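Local coordinates for GDP-L-fucose synthase (Campylobacter jejuni subsp. jejuni serotype O:2, PDB 7M13) that makes GDP-D-glycero-L-gluco-heptose, a capsular polysaccharide precursor, as an NADPH-dependent member of the epimerase/dehydratase family, at the interface of chains A and B. Residues are numbered along the deposited sequence; one frame, centred on the assembly and turned at random. Chains: chain A/B, GDP-L-fucose synthase.

Contact 1: the interface of chains A and B. Residues chain A 47-50, 85, 89, 93; chain B 49, 89, 92-93.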
ATOM      1  N   VAL A  47     -15.324   3.238   5.341  1.00 12.11           N
ATOM      2  CA  VAL A  47     -14.512   4.178   4.511  1.00 12.67           C
ATOM      3  C   VAL A  47     -14.522   5.591   5.114  1.00 13.18           C
ATOM      4  O   VAL A  47     -13.628   6.368   4.827  1.00 13.27           O
ATOM      5  CB  VAL A  47     -14.995   4.104   3.050  1.00 13.83           C
ATOM      6  CG1 VAL A  47     -14.398   5.193   2.169  1.00 14.97           C
ATOM      7  CG2 VAL A  47     -14.679   2.736   2.488  1.00 13.76           C
ATOM      8  N   ASN A  48     -15.528   5.929   5.938  1.00 12.80           N
ATOM      9  CA  ASN A  48     -15.711   7.300   6.452  1.00 12.97           C
ATOM     10  C   ASN A  48     -14.961   7.442   7.777  1.00 12.50           C
ATOM     11  O   ASN A  48     -15.369   6.861   8.812  1.00 11.83           O
ATOM     12  CB  ASN A  48     -17.190   7.621   6.556  1.00 12.86           C
ATOM     13  CG  ASN A  48     -17.424   9.057   6.973  1.00 13.55           C
ATOM     14  OD1 ASN A  48     -17.401   9.386   8.167  1.00 15.24           O
ATOM     15  ND2 ASN A  48     -17.473   9.949   5.988  1.00 14.57           N
ATOM     16  N   GLN A  49     -13.854   8.152   7.748  1.00 11.60           N
ATOM     17  CA  GLN A  49     -13.016   8.379   8.932  1.00 10.86           C
ATOM     18  C   GLN A  49     -13.837   8.955  10.086  1.00 10.78           C
ATOM     19  O   GLN A  49     -13.625   8.492  11.232  1.00 12.10           O
ATOM     20  CB  GLN A  49     -11.883   9.306   8.517  1.00 11.78           C
ATOM     21  CG  GLN A  49     -10.937   9.613   9.650  1.00 11.74           C
ATOM     22  CD  GLN A  49      -9.932  10.661   9.272  1.00 13.29           C
ATOM     23  OE1 GLN A  49     -10.282  11.752   8.834  1.00 13.69           O
ATOM     24  NE2 GLN A  49      -8.655  10.350   9.394  1.00 17.24           N
ATOM     25  N   GLN A  50     -14.653   9.967   9.831  1.00 11.82           N
ATOM     26  CA  GLN A  50     -15.400  10.668  10.906  1.00 13.24           C
ATOM     27  C   GLN A  50     -16.279   9.644  11.633  1.00 11.93           C
ATOM     28  O   GLN A  50     -16.287   9.628  12.860  1.00 12.54           O
ATOM     29  CB  GLN A  50     -16.188  11.813  10.299  1.00 15.18           C
ATOM     30  CG  GLN A  50     -17.032  12.543  11.310  1.00 16.06           C
ATOM     31  CD  GLN A  50     -17.886  13.610  10.665  1.00 21.51           C
ATOM     32  OE1 GLN A  50     -18.040  13.692   9.435  1.00 21.97           O
ATOM     33  NE2 GLN A  50     -18.495  14.419  11.510  1.00 22.61           N
ATOM     34  N   TYR A  85      -8.385   2.115  -2.925  1.00 11.11           N
ATOM     35  CA  TYR A  85      -8.874   3.226  -2.081  1.00 10.22           C
ATOM     36  C   TYR A  85      -9.743   2.686  -0.933  1.00  9.62           C
ATOM     37  O   TYR A  85      -9.539   3.049   0.225  1.00  9.86           O
ATOM     38  CB  TYR A  85      -9.638   4.252  -2.904  1.00 10.59           C
ATOM     39  CG  TYR A  85     -10.309   5.270  -2.028  1.00 10.77           C
ATOM     40  CD1 TYR A  85      -9.583   6.259  -1.374  1.00 10.90           C
ATOM     41  CD2 TYR A  85     -11.667   5.237  -1.824  1.00 11.06           C
ATOM     42  CE1 TYR A  85     -10.203   7.187  -0.551  1.00 12.64           C
ATOM     43  CE2 TYR A  85     -12.304   6.164  -1.009  1.00 10.76           C
ATOM     44  CZ  TYR A  85     -11.571   7.151  -0.368  1.00 11.69           C
ATOM     45  OH  TYR A  85     -12.162   8.075   0.482  1.00 14.02           O
ATOM     46  N   MET A  89      -8.766   2.682   3.022  1.00  9.27           N
ATOM     47  CA  MET A  89      -9.518   3.529   3.978  1.00  9.60           C
ATOM     48  C   MET A  89     -10.053   2.673   5.142  1.00 11.10           C
ATOM     49  O   MET A  89      -9.969   3.110   6.306  1.00 10.76           O
ATOM     50  CB  MET A  89     -10.670   4.259   3.281  1.00 10.65           C
ATOM     51  CG  MET A  89     -10.247   5.411   2.385  1.00 11.24           C
ATOM     52  SD  MET A  89      -9.156   6.615   3.109  1.00 14.53           S
ATOM     53  CE  MET A  89     -10.226   7.255   4.391  1.00 16.64           C
ATOM     54  N   ASN A  93      -8.681   3.423   8.752  1.00  9.07           N
ATOM     55  CA  ASN A  93      -9.624   3.977   9.741  1.00 10.06           C
ATOM     56  C   ASN A  93      -9.712   3.036  10.933  1.00 10.68           C
ATOM     57  O   ASN A  93      -9.714   3.508  12.101  1.00 10.49           O
ATOM     58  CB  ASN A  93     -11.000   4.193   9.148  1.00  9.94           C
ATOM     59  CG  ASN A  93     -11.061   5.345   8.169  1.00 10.08           C
ATOM     60  OD1 ASN A  93     -10.244   6.255   8.240  1.00 12.26           O
ATOM     61  ND2 ASN A  93     -12.042   5.310   7.264  1.00 10.92           N
TER
ATOM     62  N   GLN B  49     -10.066  13.409   6.496  1.00 11.18           N
ATOM     63  CA  GLN B  49     -10.913  13.174   5.330  1.00 10.54           C
ATOM     64  C   GLN B  49     -12.037  14.201   5.245  1.00 12.14           C
ATOM     65  O   GLN B  49     -12.247  14.768   4.188  1.00 12.84           O
ATOM     66  CB  GLN B  49     -11.428  11.749   5.410  1.00 10.82           C
ATOM     67  CG  GLN B  49     -12.390  11.450   4.293  1.00 11.01           C
ATOM     68  CD  GLN B  49     -12.984  10.079   4.439  1.00 13.75           C
ATOM     69  OE1 GLN B  49     -12.837   9.203   3.581  1.00 18.34           O
ATOM     70  NE2 GLN B  49     -13.680   9.909   5.520  1.00 10.24           N
ATOM     71  N   MET B  89      -3.083   8.564   4.370  1.00  9.30           N
ATOM     72  CA  MET B  89      -4.277   9.412   4.522  1.00 10.30           C
ATOM     73  C   MET B  89      -4.170  10.652   3.610  1.00  9.41           C
ATOM     74  O   MET B  89      -5.162  10.966   2.931  1.00 10.65           O
ATOM     75  CB  MET B  89      -4.542   9.836   5.960  1.00 11.37           C
ATOM     76  CG  MET B  89      -4.925   8.660   6.905  1.00 12.02           C
ATOM     77  SD  MET B  89      -6.418   7.793   6.395  1.00 14.84           S
ATOM     78  CE  MET B  89      -7.556   9.165   6.357  1.00 18.42           C
ATOM     79  N   ASN B  92      -4.618   9.422  -0.011  1.00 10.69           N
ATOM     80  CA  ASN B  92      -5.963   8.897  -0.311  1.00 11.85           C
ATOM     81  C   ASN B  92      -6.951  10.068  -0.303  1.00 10.81           C
ATOM     82  O   ASN B  92      -7.815  10.170  -1.192  1.00 11.18           O
ATOM     83  CB  ASN B  92      -6.376   7.844   0.709  1.00 11.86           C
ATOM     84  CG  ASN B  92      -5.608   6.548   0.583  1.00 15.44           C
ATOM     85  OD1 ASN B  92      -4.860   6.356  -0.359  1.00 17.11           O
ATOM     86  ND2 ASN B  92      -5.815   5.700   1.572  1.00 21.03           N
ATOM     87  N   ASN B  93      -6.843  10.933   0.691  1.00 10.44           N
ATOM     88  CA  ASN B  93      -7.809  12.052   0.799  1.00 11.68           C
ATOM     89  C   ASN B  93      -7.682  12.977  -0.416  1.00 11.33           C
ATOM     90  O   ASN B  93      -8.711  13.345  -1.005  1.00 11.10           O
ATOM     91  CB  ASN B  93      -7.581  12.822   2.088  1.00 11.05           C
ATOM     92  CG  ASN B  93      -7.992  12.079   3.350  1.00 11.83           C
ATOM     93  OD1 ASN B  93      -8.782  11.145   3.289  1.00 13.19           O
ATOM     94  ND2 ASN B  93      -7.440  12.527   4.467  1.00 11.16           N
TER
HETATM   95  O   HOH W   1     -14.640  11.580   7.377  1.00 13.21           O
HETATM   96  O   HOH W   2     -11.029  10.470   1.364  1.00 22.24           O

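Contact 2: the interface of chains A and B. Residues chain A 78-82; chain B 157-158.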
ATOM      1  N   ALA A  78     -12.722  -4.934 -12.876  1.00 19.11           N
ATOM      2  CA  ALA A  78     -12.645  -3.543 -13.401  1.00 19.15           C
ATOM      3  C   ALA A  78     -12.559  -2.502 -12.275  1.00 17.85           C
ATOM      4  O   ALA A  78     -12.161  -1.339 -12.584  1.00 17.87           O
ATOM      5  CB  ALA A  78     -13.823  -3.215 -14.288  1.00 20.24           C
ATOM      6  N   GLN A  79     -12.856  -2.856 -11.028  1.00 15.31           N
ATOM      7  CA  GLN A  79     -12.898  -1.842  -9.938  1.00 13.90           C
ATOM      8  C   GLN A  79     -11.486  -1.625  -9.362  1.00 12.28           C
ATOM      9  O   GLN A  79     -11.325  -1.576  -8.144  1.00 11.80           O
ATOM     10  CB  GLN A  79     -13.932  -2.153  -8.858  1.00 14.56           C
ATOM     11  CG  GLN A  79     -15.374  -2.168  -9.367  1.00 17.71           C
ATOM     12  CD  GLN A  79     -16.355  -2.478  -8.265  1.00 19.13           C
ATOM     13  OE1 GLN A  79     -17.058  -3.498  -8.337  1.00 22.96           O
ATOM     14  NE2 GLN A  79     -16.370  -1.657  -7.215  1.00 18.62           N
ATOM     15  N   ARG A  80     -10.523  -1.391 -10.236  1.00 11.56           N
ATOM     16  CA  ARG A  80      -9.097  -1.359  -9.867  1.00 11.88           C
ATOM     17  C   ARG A  80      -8.813  -0.227  -8.877  1.00 10.27           C
ATOM     18  O   ARG A  80      -8.034  -0.424  -7.900  1.00 11.12           O
ATOM     19  CB  ARG A  80      -8.266  -1.210 -11.134  1.00 12.08           C
ATOM     20  CG  ARG A  80      -6.793  -1.514 -10.936  1.00 12.28           C
ATOM     21  CD  ARG A  80      -6.072  -1.521 -12.269  1.00 12.93           C
ATOM     22  NE  ARG A  80      -4.716  -2.048 -12.277  1.00 13.03           N
ATOM     23  CZ  ARG A  80      -4.434  -3.336 -12.316  1.00 12.79           C
ATOM     24  NH1 ARG A  80      -5.411  -4.227 -12.335  1.00 13.64           N
ATOM     25  NH2 ARG A  80      -3.166  -3.697 -12.410  1.00 12.19           N
ATOM     26  N   ALA A  81      -9.398   0.955  -9.036  1.00  9.90           N
ATOM     27  CA  ALA A  81      -9.178   2.046  -8.072  1.00  9.96           C
ATOM     28  C   ALA A  81      -9.913   1.765  -6.774  1.00 10.06           C
ATOM     29  O   ALA A  81      -9.338   1.995  -5.701  1.00 11.10           O
ATOM     30  CB  ALA A  81      -9.641   3.370  -8.638  1.00 10.37           C
ATOM     31  N   ASP A  82     -11.142   1.255  -6.844  1.00 10.16           N
ATOM     32  CA  ASP A  82     -11.914   1.016  -5.614  1.00 11.00           C
ATOM     33  C   ASP A  82     -11.197  -0.013  -4.727  1.00 11.04           C
ATOM     34  O   ASP A  82     -11.168   0.163  -3.489  1.00 10.74           O
ATOM     35  CB  ASP A  82     -13.310   0.549  -5.987  1.00 11.92           C
ATOM     36  CG  ASP A  82     -14.082   1.491  -6.886  1.00 13.29           C
ATOM     37  OD1 ASP A  82     -13.731   2.697  -6.966  1.00 13.49           O
ATOM     38  OD2 ASP A  82     -15.037   0.974  -7.495  1.00 14.74           O
TER
ATOM     39  N   GLN B 157      -9.351   2.821 -14.031  1.00 12.22           N
ATOM     40  CA  GLN B 157     -10.783   2.541 -13.774  1.00 11.62           C
ATOM     41  C   GLN B 157     -11.632   3.733 -14.215  1.00 12.83           C
ATOM     42  O   GLN B 157     -12.732   3.502 -14.787  1.00 14.58           O
ATOM     43  CB  GLN B 157     -11.051   2.227 -12.303  1.00 12.05           C
ATOM     44  CG  GLN B 157     -12.539   2.084 -12.028  1.00 12.99           C
ATOM     45  CD  GLN B 157     -12.896   1.636 -10.629  1.00 13.33           C
ATOM     46  OE1 GLN B 157     -12.021   1.401  -9.781  1.00 12.50           O
ATOM     47  NE2 GLN B 157     -14.194   1.562 -10.346  1.00 13.80           N
ATOM     48  N   TYR B 158     -11.218   4.954 -13.917  1.00 12.98           N
ATOM     49  CA  TYR B 158     -12.081   6.153 -14.014  1.00 12.59           C
ATOM     50  C   TYR B 158     -11.615   7.092 -15.136  1.00 13.83           C
ATOM     51  O   TYR B 158     -12.297   8.133 -15.308  1.00 15.98           O
ATOM     52  CB  TYR B 158     -12.121   6.833 -12.660  1.00 13.69           C
ATOM     53  CG  TYR B 158     -12.880   6.075 -11.614  1.00 13.11           C
ATOM     54  CD1 TYR B 158     -14.247   5.890 -11.749  1.00 14.26           C
ATOM     55  CD2 TYR B 158     -12.270   5.624 -10.442  1.00 14.43           C
ATOM     56  CE1 TYR B 158     -14.973   5.222 -10.782  1.00 14.48           C
ATOM     57  CE2 TYR B 158     -13.003   5.004  -9.445  1.00 15.44           C
ATOM     58  CZ  TYR B 158     -14.357   4.783  -9.618  1.00 14.50           C
ATOM     59  OH  TYR B 158     -15.111   4.156  -8.655  1.00 15.12           O
TER

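Contact 1: the interface of chains A and B
A:Gln49 and B:Gln49 run past each other in opposite directions, each amide tip reaching the backbone of the other chain's residue 49. This patch lies near the two-fold axis of the A/B dimer, probably the biological one as expected for this family, where the starts of helices 49-59 and the sides of helices 80-100 meet.

A hydrogen bond runs from B:Gln49 N to A:Gln49 OE1 over 2.9 Å, its donor 33° out of the carbonyl plane. Two-fold symmetry predicts a matching bond, yet the model places B:Gln49 NE2 2.8 Å from A:Gln49 N, donor against donor, and B:Gln49 OE1 3.2 Å from A:Val47 O, acceptor against acceptor. Chi3 is 54° in A:Gln49 but -119° in B:Gln49, nearly half a turn apart. The modelled orientation of the B:Gln49 amide is therefore doubtful. Exchanging its O and N would probably let the oxygen accept from A:Gln49 N and the nitrogen donate to A:Val47 O. In both copies an extended side chain, CG anti to the backbone N, carries the amide across.

Among apolar contacts, A:Met89 CE lies 3.8 Å from B:Met89 CE, each side chain bent at chi2 and chi3, and also against the B:Gln49 amide carbon. A:Met89 SD packs beside B:Asn92 CB, while A:Met89 CG sits over one face of the A:Tyr85 ring, toward the rim, a second-shell contact that supports the ring.

Two waters bridge further polar groups, without assigned direction. Water 1 links A:Gln50 N to the B:Gln49 amide. Water 2, in the A:Tyr85 ring plane, meets the phenol OH and the B:Gln49 amide, and its oxygen lies 3.0 Å from B:Asn93 OD1.

Contact 2: the interface of chains A and B
The carboxamide of B:Gln157 is pressed against the start of helix 80-100 of chain A, and B:Tyr158 reaches the same helix end beside it. The tight part is polar. B:Gln157 OE1 accepts from two successive backbone N-H groups, A:Ala81 N at 2.8 Å and A:Asp82 N at 3.1 Å, both donors lying in its carbonyl plane; the shorter bond is the more bent at its hydrogen. The oxygen thus caps the first turn, where the helix end would be expected to attract partial negative charge. The other end of the amide turns to the A:Asp82 side chain: B:Gln157 NE2 donates to OD2 at 3.0 Å with a nearly straight 175° at the hydrogen, approaching from above the carboxylate plane. One flat amide therefore reads both the main chain and the side chain of A:Asp82. Its position follows from an extended side chain with CG anti to the backbone N (chi1 174°).

A:Asp82 is gripped from further directions. The B:Tyr158 phenol OH gives a 2.6 Å bond to OD1 on its syn lone pair, with ring and carboxylate planes 50° apart. B:Gln157 CG lies over the centre of one ring face and backs the ring from within chain B. A:Gln79 NE2, in the same chain as A:Asp82, donates to the anti lone pair of OD2 and so fixes the rotation of the carboxylate as a second-shell partner. The A:Gln79 backbone also packs closely, CA lying 3.5 Å from B:Gln157 CD.

Away from this network the fit is looser. The B:Tyr158 ring touches A:Ala81 CB with CE2 at 3.8 Å. A:Gln79 CG comes no nearer than 4.0 Å to B:Gln157 NE2, and A:Arg80 has almost none of its surface buried by chain B.

In the fold, the last residues of chain B helix 138-158 dock onto the loop segment A:Ala78-A:Gln79 and the N-terminal turn of chain A helix 80-100.

Helix 80-100 of chain A joins contact 1 to contact 2: its first turn serves contact 2, while A:Tyr85, A:Met89 and A:Asn93 further along serve contact 1. The two centres lie about 17 Å apart. Each contact has a twin with the chains exchanged, so helices 80-100 and 138-158 of both copies take part in one two-fold surface, consistent with the helix-mediated dimers common in this family. Contact 2 is centred about 9 Å from A:Phe140, which takes the place of the usual YxxxK tyrosine, four residues before A:Lys144. The structure alone does not show any effect of the dimer on catalysis.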